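Local coordinates for ssDNA binding protein (Pyrococcus furiosus, PDB 4PSM) that binds single-stranded DNA and, as an assembly of several subunits, probably entraps it in tunnels that run between them, at residues E100-E103 and H104-M108. Sequence-based numbering, arbitrary orientation.
Sequences EEVE and HMEKM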
loop_
_atom_site.group_PDB
_atom_site.type_symbol
_atom_site.label_atom_id
_atom_site.label_comp_id
_atom_site.label_asym_id
_atom_site.label_seq_id
_atom_site.Cartn_x
_atom_site.Cartn_y
_atom_site.Cartn_z
ATOM N N GLU A 100 -24.869 -27.450 -8.777
ATOM C CA GLU A 100 -25.084 -26.332 -9.680
ATOM C C GLU A 100 -25.104 -25.017 -8.889
ATOM O O GLU A 100 -24.607 -23.993 -9.354
ATOM C CB GLU A 100 -26.383 -26.517 -10.453
ATOM C CG GLU A 100 -26.709 -25.400 -11.426
ATOM C CD GLU A 100 -28.041 -25.621 -12.123
ATOM O OE1 GLU A 100 -28.351 -26.784 -12.465
ATOM O OE2 GLU A 100 -28.785 -24.635 -12.317
ATOM N N GLU A 101 -25.671 -25.058 -7.687
ATOM C CA GLU A 101 -25.671 -23.899 -6.804
ATOM C C GLU A 101 -24.241 -23.547 -6.397
ATOM O O GLU A 101 -23.860 -22.385 -6.405
ATOM C CB GLU A 101 -26.527 -24.161 -5.564
ATOM C CG GLU A 101 -28.002 -24.381 -5.886
ATOM C CD GLU A 101 -28.852 -24.649 -4.658
ATOM O OE1 GLU A 101 -28.297 -25.065 -3.615
ATOM O OE2 GLU A 101 -30.081 -24.437 -4.748
ATOM N N VAL A 102 -23.453 -24.556 -6.041
ATOM C CA VAL A 102 -22.056 -24.340 -5.700
ATOM C C VAL A 102 -21.318 -23.691 -6.858
ATOM O O VAL A 102 -20.638 -22.680 -6.688
ATOM C CB VAL A 102 -21.347 -25.652 -5.349
ATOM C CG1 VAL A 102 -19.849 -25.511 -5.589
ATOM C CG2 VAL A 102 -21.644 -26.036 -3.907
ATOM N N GLU A 103 -21.465 -24.283 -8.037
ATOM C CA GLU A 103 -20.827 -23.778 -9.240
ATOM C C GLU A 103 -21.157 -22.302 -9.446
ATOM O O GLU A 103 -20.304 -21.508 -9.837
ATOM C CB GLU A 103 -21.297 -24.591 -10.444
ATOM C CG GLU A 103 -20.322 -24.644 -11.605
ATOM C CD GLU A 103 -19.189 -25.629 -11.379
ATOM O OE1 GLU A 103 -19.016 -26.109 -10.233
ATOM O OE2 GLU A 103 -18.475 -25.931 -12.359
ATOM N N HIS A 104 -22.403 -21.942 -9.173
ATOM C CA HIS A 104 -22.873 -20.578 -9.373
ATOM C C HIS A 104 -22.271 -19.624 -8.347
ATOM O O HIS A 104 -21.834 -18.528 -8.695
ATOM C CB HIS A 104 -24.404 -20.519 -9.316
ATOM C CG HIS A 104 -25.025 -19.773 -10.457
ATOM N ND1 HIS A 104 -26.314 -20.005 -10.886
ATOM C CD2 HIS A 104 -24.530 -18.799 -11.259
ATOM C CE1 HIS A 104 -26.588 -19.206 -11.904
ATOM N NE2 HIS A 104 -25.521 -18.466 -12.149
HETATM N N MSE A 105 -22.254 -20.038 -7.084
HETATM C CA MSE A 105 -21.676 -19.210 -6.036
HETATM C C MSE A 105 -20.209 -18.931 -6.342
HETATM O O MSE A 105 -19.672 -17.872 -5.991
HETATM C CB MSE A 105 -21.821 -19.860 -4.654
HETATM C CG MSE A 105 -21.317 -18.967 -3.515
HETATM SE SE MSE A 105 -22.325 -19.094 -1.841
HETATM C CE MSE A 105 -21.839 -17.361 -1.060
ATOM N N GLU A 106 -19.572 -19.882 -7.013
ATOM C CA GLU A 106 -18.162 -19.771 -7.359
ATOM C C GLU A 106 -17.922 -18.804 -8.501
ATOM O O GLU A 106 -16.906 -18.120 -8.523
ATOM C CB GLU A 106 -17.601 -21.136 -7.728
ATOM C CG GLU A 106 -17.606 -22.124 -6.584
ATOM C CD GLU A 106 -16.921 -23.417 -6.954
ATOM O OE1 GLU A 106 -16.854 -23.722 -8.167
ATOM O OE2 GLU A 106 -16.437 -24.116 -6.037
ATOM N N LYS A 107 -18.843 -18.756 -9.456
ATOM C CA LYS A 107 -18.696 -17.822 -10.561
ATOM C C LYS A 107 -18.791 -16.388 -10.023
ATOM O O LYS A 107 -18.048 -15.496 -10.445
ATOM C CB LYS A 107 -19.739 -18.095 -11.645
ATOM C CG LYS A 107 -19.580 -17.242 -12.900
ATOM C CD LYS A 107 -20.752 -17.399 -13.869
ATOM C CE LYS A 107 -20.847 -18.811 -14.426
ATOM N NZ LYS A 107 -21.866 -18.902 -15.510
HETATM N N MSE A 108 -19.692 -16.182 -9.066
HETATM C CA MSE A 108 -19.859 -14.873 -8.447
HETATM C C MSE A 108 -18.643 -14.500 -7.607
HETATM O O MSE A 108 -18.195 -13.354 -7.612
HETATM C CB MSE A 108 -21.119 -14.838 -7.579
HETATM C CG MSE A 108 -22.425 -14.904 -8.361
HETATM SE SE MSE A 108 -23.978 -14.592 -7.218
HETATM C CE MSE A 108 -23.634 -15.944 -5.858
#
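Glu100 O accepts the backbone N-H of His104 at 3.0 Å, and the CB of His104 rests near the same oxygen. One residue on, Glu101 O takes Met105 N, while the Glu101 carboxylate turns away to a salt bridge to Arg63 and a hydrogen bond from the backbone N of Phe9, both of a second subunit. Val102 O receives Glu106 N at 3.0 Å. These i to i+4 bonds belong to the long helix 93-141, predicted to form a coiled coil, and Val102 packs here on its counterpart in the second subunit. With its CG anti to the carbonyl carbon (chi1 -64°), Glu106 runs extended back alongside Val102, bringing OE2 to 3.7 Å from Val102 CG1. That carboxylate forms a salt bridge with Arg21 of the same chain, tying the long helix to helix 15-26; an alanine in place of Glu106 would probably leave this arginine without its acidic mate and bare one flank of Val102. Glu103 O continues the pattern, binding Lys107 N at 3.1 Å and, weakly, Glu106 N. The Glu103 side chain, bent at chi2 (78°), sets its OE1 3.8 Å from Glu106 OE1, the carboxylate planes 27° apart, two like charges whose repulsion Arg21 probably eases.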